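Local coordinates for chlorella virus DNA ligase-adenylate (Chlorella virus, PDB 1FVI), which probably seals nicks in DNA as an ATP-dependent DNA ligase, here caught as the covalent enzyme-adenylate intermediate, at residues A[26-38]-A[52-66]. The protein carries 1 engineered substitution. Residues are numbered along the deposited sequence; the frame is centred on the assembly and turned at random.
Sequences KIAGIRSVKQTQM and NRLLTELLPEGSDGE. Engineered in segment 26-38: Ala28 (natural residue Asp). With AMP (adenosine monophosphate), chain C.
Arg31 and Asp64, on neighbouring antiparallel strands of the nucleotidyltransferase domain, form a side-on salt bridge. Arg31 NE meets Asp64 OD1 at 2.9 Å, on the syn side but tilted out of the carboxylate plane. Arg31 NH2 meets Asp64 OD2 at 2.8 Å on its syn lone pair. Both bonds are almost straight, the two planes 19° apart. A bend at chi2 (63°) turns the Arg31 chain toward this partner. Each has a further hydrogen bond, Asp64 OD2 with Tyr171 OH and Arg31 NH2 with Leu6 O.

Backbone bonds join Lys34 to Ser63 and Gly62; Ser32 N binds Gly65 O well, the return bond being weak. Lys34 NZ gives bonds to Thr56 O (3.1 Å), in the last turn of helix 49-58, and to Leu59 O (2.8 Å) just after it. Glu61 OE1 accepts from Thr36 N through its syn lone pair, while Asn52 OD1 takes Met38 N from above its carbonyl plane.

Apolar contact is concentrated at Met38, whose CG lies on Leu55 CB and whose CE meets Leu59 CD1 at 3.5 Å.

Near the AMP joined to Lys26 NZ, Glu66 OE1 lies 3.2 Å from ribose C1'. Polar bonds thus tie the strand pair together and to the helix end, with Arg31 and Glu66 beside the ribose, consistent with a shared role in shaping the nucleotide pocket.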
ATOM      1  N   LYS A  26      -2.128   0.800  -3.148  1.00 18.20           N
ATOM      2  CA  LYS A  26      -1.565   2.091  -3.515  1.00 19.68           C
ATOM      3  C   LYS A  26      -0.597   2.492  -2.381  1.00 31.15           C
ATOM      4  O   LYS A  26      -1.008   2.776  -1.253  1.00 23.68           O
ATOM      5  CB  LYS A  26      -2.681   3.128  -3.689  1.00 21.93           C
ATOM      6  CG  LYS A  26      -2.282   4.458  -4.345  1.00 14.83           C
ATOM      7  CD  LYS A  26      -3.529   5.311  -4.540  1.00 26.23           C
ATOM      8  CE  LYS A  26      -3.308   6.551  -5.416  1.00 24.94           C
ATOM      9  NZ  LYS A  26      -2.352   7.561  -4.854  1.00 23.99           N
ATOM     10  N   ILE A  27       0.698   2.445  -2.680  1.00 24.79           N
ATOM     11  CA  ILE A  27       1.728   2.790  -1.708  1.00 25.30           C
ATOM     12  C   ILE A  27       2.128   4.278  -1.737  1.00 26.83           C
ATOM     13  O   ILE A  27       2.309   4.895  -2.810  1.00 24.48           O
ATOM     14  CB  ILE A  27       3.007   1.908  -1.925  1.00 23.16           C
ATOM     15  CG1 ILE A  27       2.650   0.432  -1.818  1.00 20.81           C
ATOM     16  CG2 ILE A  27       4.110   2.267  -0.925  1.00 19.39           C
ATOM     17  CD1 ILE A  27       3.528  -0.440  -2.655  1.00 24.77           C
ATOM     18  N   ALA A  28       2.237   4.841  -0.536  1.00 25.06           N
ATOM     19  CA  ALA A  28       2.664   6.215  -0.342  1.00 24.14           C
ATOM     20  C   ALA A  28       4.172   6.061  -0.136  1.00 28.45           C
ATOM     21  O   ALA A  28       4.626   5.625   0.925  1.00 23.12           O
ATOM     22  CB  ALA A  28       2.008   6.801   0.910  1.00 17.28           C
ATOM     23  N   GLY A  29       4.948   6.318  -1.177  1.00 21.87           N
ATOM     24  CA  GLY A  29       6.381   6.170  -1.035  1.00 25.50           C
ATOM     25  C   GLY A  29       7.171   6.820  -2.153  1.00 34.88           C
ATOM     26  O   GLY A  29       6.680   7.713  -2.853  1.00 28.74           O
ATOM     27  N   ILE A  30       8.409   6.369  -2.312  1.00 26.61           N
ATOM     28  CA  ILE A  30       9.285   6.908  -3.338  1.00 25.76           C
ATOM     29  C   ILE A  30       9.424   5.891  -4.457  1.00 26.93           C
ATOM     30  O   ILE A  30       9.943   4.778  -4.243  1.00 22.84           O
ATOM     31  CB  ILE A  30      10.690   7.263  -2.747  1.00 36.06           C
ATOM     32  CG1 ILE A  30      10.532   8.209  -1.546  1.00 32.08           C
ATOM     33  CG2 ILE A  30      11.599   7.927  -3.821  1.00 24.85           C
ATOM     34  CD1 ILE A  30       9.834   9.570  -1.892  1.00 25.76           C
ATOM     35  N   ARG A  31       8.853   6.247  -5.611  1.00 30.49           N
ATOM     36  CA  ARG A  31       8.906   5.427  -6.829  1.00 24.09           C
ATOM     37  C   ARG A  31      10.388   5.259  -7.219  1.00 23.89           C
ATOM     38  O   ARG A  31      11.146   6.243  -7.301  1.00 19.82           O
ATOM     39  CB  ARG A  31       8.156   6.119  -7.975  1.00 19.46           C
ATOM     40  CG  ARG A  31       8.079   5.326  -9.262  1.00 14.80           C
ATOM     41  CD  ARG A  31       7.298   4.036  -9.032  1.00 16.64           C
ATOM     42  NE  ARG A  31       7.069   3.281 -10.266  1.00 25.20           N
ATOM     43  CZ  ARG A  31       6.121   3.566 -11.156  1.00 25.45           C
ATOM     44  NH1 ARG A  31       5.312   4.596 -10.945  1.00 27.65           N
ATOM     45  NH2 ARG A  31       5.983   2.827 -12.256  1.00 15.76           N
ATOM     46  N   SER A  32      10.794   4.010  -7.419  1.00 19.79           N
ATOM     47  CA  SER A  32      12.174   3.707  -7.769  1.00 27.10           C
ATOM     48  C   SER A  32      12.302   2.543  -8.740  1.00 23.15           C
ATOM     49  O   SER A  32      11.701   1.477  -8.560  1.00 20.99           O
ATOM     50  CB  SER A  32      12.998   3.424  -6.507  1.00 26.53           C
ATOM     51  OG  SER A  32      14.349   3.786  -6.703  1.00 26.61           O
ATOM     52  N   VAL A  33      13.079   2.777  -9.789  1.00 23.63           N
ATOM     53  CA  VAL A  33      13.319   1.774 -10.792  1.00 21.87           C
ATOM     54  C   VAL A  33      14.802   1.442 -10.836  1.00 18.20           C
ATOM     55  O   VAL A  33      15.660   2.315 -10.705  1.00 17.36           O
ATOM     56  CB  VAL A  33      12.879   2.260 -12.177  1.00 26.17           C
ATOM     57  CG1 VAL A  33      13.224   1.213 -13.239  1.00 31.48           C
ATOM     58  CG2 VAL A  33      11.387   2.563 -12.188  1.00 17.31           C
ATOM     59  N   LYS A  34      15.081   0.157 -10.997  1.00 27.96           N
ATOM     60  CA  LYS A  34      16.445  -0.348 -11.108  1.00 31.05           C
ATOM     61  C   LYS A  34      16.884  -0.342 -12.567  1.00 27.94           C
ATOM     62  O   LYS A  34      16.411  -1.132 -13.389  1.00 29.95           O
ATOM     63  CB  LYS A  34      16.532  -1.772 -10.546  1.00 35.31           C
ATOM     64  CG  LYS A  34      17.796  -2.516 -10.894  1.00 37.20           C
ATOM     65  CD  LYS A  34      19.019  -1.761 -10.474  1.00 33.83           C
ATOM     66  CE  LYS A  34      20.260  -2.464 -10.996  1.00 48.09           C
ATOM     67  NZ  LYS A  34      20.372  -3.878 -10.528  1.00 45.12           N
ATOM     68  N   GLN A  35      17.753   0.602 -12.885  1.00 31.00           N
ATOM     69  CA  GLN A  35      18.304   0.721 -14.218  1.00 37.50           C
ATOM     70  C   GLN A  35      19.752   1.174 -14.045  1.00 31.56           C
ATOM     71  O   GLN A  35      20.026   2.378 -13.946  1.00 23.26           O
ATOM     72  CB  GLN A  35      17.503   1.718 -15.051  1.00 43.27           C
ATOM     73  CG  GLN A  35      17.867   1.690 -16.518  1.00 46.37           C
ATOM     74  CD  GLN A  35      16.670   1.893 -17.400  1.00 29.19           C
ATOM     75  OE1 GLN A  35      16.341   3.016 -17.761  1.00 39.97           O
ATOM     76  NE2 GLN A  35      16.003   0.807 -17.747  1.00 22.44           N
ATOM     77  N   THR A  36      20.638   0.174 -13.921  1.00 31.25           N
ATOM     78  CA  THR A  36      22.080   0.323 -13.713  1.00 24.95           C
ATOM     79  C   THR A  36      22.283   0.609 -12.221  1.00 28.83           C
ATOM     80  O   THR A  36      23.135   0.013 -11.567  1.00 39.76           O
ATOM     81  CB  THR A  36      22.691   1.439 -14.603  1.00 37.94           C
ATOM     82  OG1 THR A  36      22.165   1.331 -15.935  1.00 36.08           O
ATOM     83  CG2 THR A  36      24.219   1.308 -14.668  1.00 32.82           C
ATOM     84  N   GLN A  37      21.473   1.529 -11.701  1.00 32.16           N
ATOM     85  CA  GLN A  37      21.443   1.910 -10.292  1.00 25.54           C
ATOM     86  C   GLN A  37      19.989   2.313  -9.983  1.00 31.70           C
ATOM     87  O   GLN A  37      19.154   2.340 -10.890  1.00 25.12           O
ATOM     88  CB  GLN A  37      22.372   3.084 -10.019  1.00 20.07           C
ATOM     89  CG  GLN A  37      22.011   4.361 -10.748  1.00 30.27           C
ATOM     90  CD  GLN A  37      22.941   5.510 -10.404  1.00 42.24           C
ATOM     91  OE1 GLN A  37      23.130   6.425 -11.207  1.00 38.26           O
ATOM     92  NE2 GLN A  37      23.513   5.481  -9.196  1.00 39.05           N
ATOM     93  N   MET A  38      19.676   2.604  -8.720  1.00 32.28           N
ATOM     94  CA  MET A  38      18.313   3.010  -8.372  1.00 32.10           C
ATOM     95  C   MET A  38      18.022   4.445  -8.795  1.00 30.32           C
ATOM     96  O   MET A  38      18.770   5.374  -8.472  1.00 27.65           O
ATOM     97  CB  MET A  38      18.019   2.820  -6.887  1.00 25.29           C
ATOM     98  CG  MET A  38      18.120   1.380  -6.423  1.00 29.69           C
ATOM     99  SD  MET A  38      17.337   0.129  -7.496  1.00 25.77           S
ATOM    100  CE  MET A  38      15.605   0.303  -7.116  1.00 20.92           C
ATOM    101  N   ASN A  52      20.634   3.200  -2.481  1.00 21.59           N
ATOM    102  CA  ASN A  52      20.929   3.006  -3.888  1.00 21.58           C
ATOM    103  C   ASN A  52      21.782   1.752  -4.077  1.00 29.81           C
ATOM    104  O   ASN A  52      21.355   0.801  -4.735  1.00 26.80           O
ATOM    105  CB  ASN A  52      21.626   4.252  -4.442  1.00 16.80           C
ATOM    106  CG  ASN A  52      21.586   4.317  -5.968  1.00 20.50           C
ATOM    107  OD1 ASN A  52      21.458   3.293  -6.638  1.00 27.96           O
ATOM    108  ND2 ASN A  52      21.667   5.528  -6.514  1.00 27.86           N
ATOM    109  N   ARG A  53      22.925   1.702  -3.395  1.00 29.99           N
ATOM    110  CA  ARG A  53      23.828   0.564  -3.498  1.00 31.20           C
ATOM    111  C   ARG A  53      23.178  -0.748  -3.085  1.00 28.76           C
ATOM    112  O   ARG A  53      23.212  -1.712  -3.841  1.00 31.36           O
ATOM    113  CB  ARG A  53      25.101   0.831  -2.693  1.00 41.45           C
ATOM    114  CG  ARG A  53      26.067  -0.349  -2.571  1.00 52.04           C
ATOM    115  CD  ARG A  53      25.863  -1.115  -1.258  1.00 64.86           C
ATOM    116  NE  ARG A  53      26.012  -0.256  -0.085  1.00 73.09           N
ATOM    117  CZ  ARG A  53      26.061  -0.697   1.168  1.00 72.47           C
ATOM    118  NH1 ARG A  53      25.974  -1.997   1.428  1.00 65.24           N
ATOM    119  NH2 ARG A  53      26.192   0.167   2.165  1.00 73.32           N
ATOM    120  N   LEU A  54      22.580  -0.776  -1.895  1.00 28.55           N
ATOM    121  CA  LEU A  54      21.914  -1.970  -1.377  1.00 24.30           C
ATOM    122  C   LEU A  54      20.882  -2.532  -2.355  1.00 32.13           C
ATOM    123  O   LEU A  54      20.927  -3.716  -2.719  1.00 31.70           O
ATOM    124  CB  LEU A  54      21.224  -1.665  -0.036  1.00 36.80           C
ATOM    125  CG  LEU A  54      22.056  -1.406   1.229  1.00 50.12           C
ATOM    126  CD1 LEU A  54      21.166  -0.978   2.394  1.00 36.98           C
ATOM    127  CD2 LEU A  54      22.827  -2.652   1.605  1.00 52.86           C
ATOM    128  N   LEU A  55      19.935  -1.690  -2.765  1.00 23.98           N
ATOM    129  CA  LEU A  55      18.905  -2.129  -3.702  1.00 29.11           C
ATOM    130  C   LEU A  55      19.481  -2.536  -5.065  1.00 31.08           C
ATOM    131  O   LEU A  55      19.004  -3.498  -5.656  1.00 34.23           O
ATOM    132  CB  LEU A  55      17.829  -1.053  -3.878  1.00 20.79           C
ATOM    133  CG  LEU A  55      16.932  -0.766  -2.670  1.00 26.63           C
ATOM    134  CD1 LEU A  55      16.058   0.453  -2.948  1.00 22.80           C
ATOM    135  CD2 LEU A  55      16.087  -1.982  -2.337  1.00 26.68           C
ATOM    136  N   THR A  56      20.505  -1.828  -5.559  1.00 31.32           N
ATOM    137  CA  THR A  56      21.094  -2.188  -6.856  1.00 28.05           C
ATOM    138  C   THR A  56      21.747  -3.573  -6.786  1.00 26.44           C
ATOM    139  O   THR A  56      21.723  -4.325  -7.759  1.00 37.98           O
ATOM    140  CB  THR A  56      22.129  -1.154  -7.376  1.00 23.22           C
ATOM    141  OG1 THR A  56      23.244  -1.088  -6.484  1.00 56.02           O
ATOM    142  CG2 THR A  56      21.513   0.206  -7.498  1.00 20.92           C
ATOM    143  N   GLU A  57      22.306  -3.911  -5.627  1.00 25.11           N
ATOM    144  CA  GLU A  57      22.939  -5.214  -5.418  1.00 32.76           C
ATOM    145  C   GLU A  57      21.864  -6.306  -5.324  1.00 41.07           C
ATOM    146  O   GLU A  57      22.033  -7.410  -5.861  1.00 39.41           O
ATOM    147  CB  GLU A  57      23.789  -5.217  -4.130  1.00 29.07           C
ATOM    148  CG  GLU A  57      25.081  -4.397  -4.217  1.00 48.87           C
ATOM    149  CD  GLU A  57      25.794  -4.187  -2.865  1.00 64.10           C
ATOM    150  OE1 GLU A  57      25.353  -4.741  -1.826  1.00 67.15           O
ATOM    151  OE2 GLU A  57      26.806  -3.447  -2.846  1.00 54.06           O
ATOM    152  N   LEU A  58      20.742  -5.966  -4.684  1.00 39.19           N
ATOM    153  CA  LEU A  58      19.631  -6.895  -4.479  1.00 25.16           C
ATOM    154  C   LEU A  58      18.697  -7.117  -5.663  1.00 20.00           C
ATOM    155  O   LEU A  58      18.329  -8.248  -5.973  1.00 23.52           O
ATOM    156  CB  LEU A  58      18.791  -6.433  -3.280  1.00 33.75           C
ATOM    157  CG  LEU A  58      18.837  -7.161  -1.932  1.00 24.43           C
ATOM    158  CD1 LEU A  58      20.227  -7.615  -1.578  1.00 33.54           C
ATOM    159  CD2 LEU A  58      18.314  -6.229  -0.878  1.00 34.17           C
ATOM    160  N   LEU A  59      18.321  -6.044  -6.336  1.00 19.49           N
ATOM    161  CA  LEU A  59      17.362  -6.160  -7.421  1.00 26.22           C
ATOM    162  C   LEU A  59      17.913  -6.389  -8.813  1.00 29.48           C
ATOM    163  O   LEU A  59      18.992  -5.893  -9.152  1.00 26.27           O
ATOM    164  CB  LEU A  59      16.474  -4.913  -7.453  1.00 26.72           C
ATOM    165  CG  LEU A  59      15.621  -4.549  -6.234  1.00 27.17           C
ATOM    166  CD1 LEU A  59      15.094  -3.129  -6.425  1.00 20.24           C
ATOM    167  CD2 LEU A  59      14.472  -5.546  -6.071  1.00 28.84           C
ATOM    168  N   PRO A  60      17.179  -7.169  -9.636  1.00 27.40           N
ATOM    169  CA  PRO A  60      17.613  -7.434 -11.005  1.00 27.65           C
ATOM    170  C   PRO A  60      17.294  -6.207 -11.834  1.00 24.92           C
ATOM    171  O   PRO A  60      16.393  -5.430 -11.494  1.00 24.83           O
ATOM    172  CB  PRO A  60      16.748  -8.625 -11.416  1.00 22.06           C
ATOM    173  CG  PRO A  60      15.501  -8.396 -10.645  1.00 21.16           C
ATOM    174  CD  PRO A  60      16.035  -8.032  -9.291  1.00 19.82           C
ATOM    175  N   GLU A  61      18.080  -6.000 -12.881  1.00 24.83           N
ATOM    176  CA  GLU A  61      17.901  -4.878 -13.791  1.00 26.99           C
ATOM    177  C   GLU A  61      16.451  -4.884 -14.325  1.00 22.91           C
ATOM    178  O   GLU A  61      15.925  -5.934 -14.696  1.00 23.79           O
ATOM    179  CB  GLU A  61      18.917  -5.031 -14.935  1.00 20.09           C
ATOM    180  CG  GLU A  61      18.765  -4.040 -16.072  1.00 24.81           C
ATOM    181  CD  GLU A  61      19.226  -2.637 -15.729  1.00 26.69           C
ATOM    182  OE1 GLU A  61      19.796  -2.429 -14.634  1.00 27.85           O
ATOM    183  OE2 GLU A  61      19.024  -1.743 -16.582  1.00 35.01           O
ATOM    184  N   GLY A  62      15.797  -3.725 -14.328  1.00 23.06           N
ATOM    185  CA  GLY A  62      14.425  -3.664 -14.811  1.00 23.63           C
ATOM    186  C   GLY A  62      13.353  -3.711 -13.726  1.00 27.82           C
ATOM    187  O   GLY A  62      12.148  -3.725 -14.015  1.00 19.31           O
ATOM    188  N   SER A  63      13.790  -3.732 -12.471  1.00 26.00           N
ATOM    189  CA  SER A  63      12.867  -3.738 -11.342  1.00 28.80           C
ATOM    190  C   SER A  63      12.159  -2.398 -11.159  1.00 24.96           C
ATOM    191  O   SER A  63      12.770  -1.333 -11.310  1.00 20.77           O
ATOM    192  CB  SER A  63      13.600  -4.076 -10.055  1.00 28.90           C
ATOM    193  OG  SER A  63      13.910  -5.443 -10.039  1.00 32.11           O
ATOM    194  N   ASP A  64      10.870  -2.470 -10.827  1.00 19.90           N
ATOM    195  CA  ASP A  64      10.063  -1.285 -10.584  1.00 20.89           C
ATOM    196  C   ASP A  64       9.345  -1.440  -9.231  1.00 24.58           C
ATOM    197  O   ASP A  64       8.888  -2.541  -8.881  1.00 18.62           O
ATOM    198  CB  ASP A  64       9.065  -1.073 -11.719  1.00 16.32           C
ATOM    199  CG  ASP A  64       8.465   0.312 -11.704  1.00 29.97           C
ATOM    200  OD1 ASP A  64       8.857   1.134 -10.832  1.00 19.55           O
ATOM    201  OD2 ASP A  64       7.606   0.574 -12.577  1.00 23.95           O
ATOM    202  N   GLY A  65       9.271  -0.347  -8.469  1.00 23.78           N
ATOM    203  CA  GLY A  65       8.646  -0.421  -7.158  1.00 19.09           C
ATOM    204  C   GLY A  65       8.654   0.847  -6.327  1.00 16.66           C
ATOM    205  O   GLY A  65       8.866   1.953  -6.836  1.00 20.91           O
ATOM    206  N   GLU A  66       8.394   0.679  -5.034  1.00 21.49           N
ATOM    207  CA  GLU A  66       8.315   1.798  -4.099  1.00 25.30           C
ATOM    208  C   GLU A  66       9.159   1.613  -2.852  1.00 24.63           C
ATOM    209  O   GLU A  66       9.083   0.579  -2.164  1.00 19.40           O
ATOM    210  CB  GLU A  66       6.854   1.989  -3.631  1.00 34.08           C
ATOM    211  CG  GLU A  66       5.845   2.446  -4.692  1.00 22.15           C
ATOM    212  CD  GLU A  66       5.796   3.940  -4.860  1.00 25.51           C
ATOM    213  OE1 GLU A  66       5.299   4.385  -5.899  1.00 25.59           O
ATOM    214  OE2 GLU A  66       6.216   4.679  -3.956  1.00 28.37           O
TER
HETATM  215  P   AMP C 501      -1.686   8.597  -5.661  1.00 23.67           P
HETATM  216  O1P AMP C 501      -2.517   9.517  -6.434  1.00 21.05           O
HETATM  217  O3P AMP C 501      -0.753   9.645  -4.924  1.00 17.52           O
HETATM  218  O5' AMP C 501      -0.712   7.890  -6.566  1.00 18.40           O
HETATM  219  C5' AMP C 501       0.368   7.013  -5.978  1.00 19.72           C
HETATM  220  C4' AMP C 501       1.615   6.959  -6.832  1.00 24.34           C
HETATM  221  O4' AMP C 501       2.347   5.810  -6.395  1.00 22.47           O
HETATM  222  C3' AMP C 501       1.334   6.758  -8.340  1.00 20.20           C
HETATM  223  O3' AMP C 501       2.208   7.485  -9.203  1.00 17.16           O
HETATM  224  C2' AMP C 501       1.581   5.308  -8.577  1.00 21.56           C
HETATM  225  O2' AMP C 501       2.070   5.102  -9.897  1.00 17.19           O
HETATM  226  C1' AMP C 501       2.533   4.889  -7.443  1.00 18.64           C
HETATM  227  N9  AMP C 501       2.203   3.566  -6.950  1.00 22.22           N
HETATM  228  C8  AMP C 501       2.021   3.257  -5.621  1.00 12.72           C
HETATM  229  N7  AMP C 501       1.729   1.995  -5.480  1.00 14.29           N
HETATM  230  C5  AMP C 501       1.711   1.426  -6.746  1.00 16.16           C
HETATM  231  C6  AMP C 501       1.463   0.129  -7.219  1.00 12.79           C
HETATM  232  N6  AMP C 501       1.161  -0.904  -6.398  1.00 17.77           N
HETATM  233  N1  AMP C 501       1.539  -0.045  -8.551  1.00 19.40           N
HETATM  234  C2  AMP C 501       1.831   0.964  -9.341  1.00 11.23           C
HETATM  235  N3  AMP C 501       2.088   2.238  -9.035  1.00 15.01           N
HETATM  236  C4  AMP C 501       2.019   2.448  -7.688  1.00 17.68           C
HETATM  237  O   HOH W   1       5.343   7.006  -5.550  1.00 40.08           O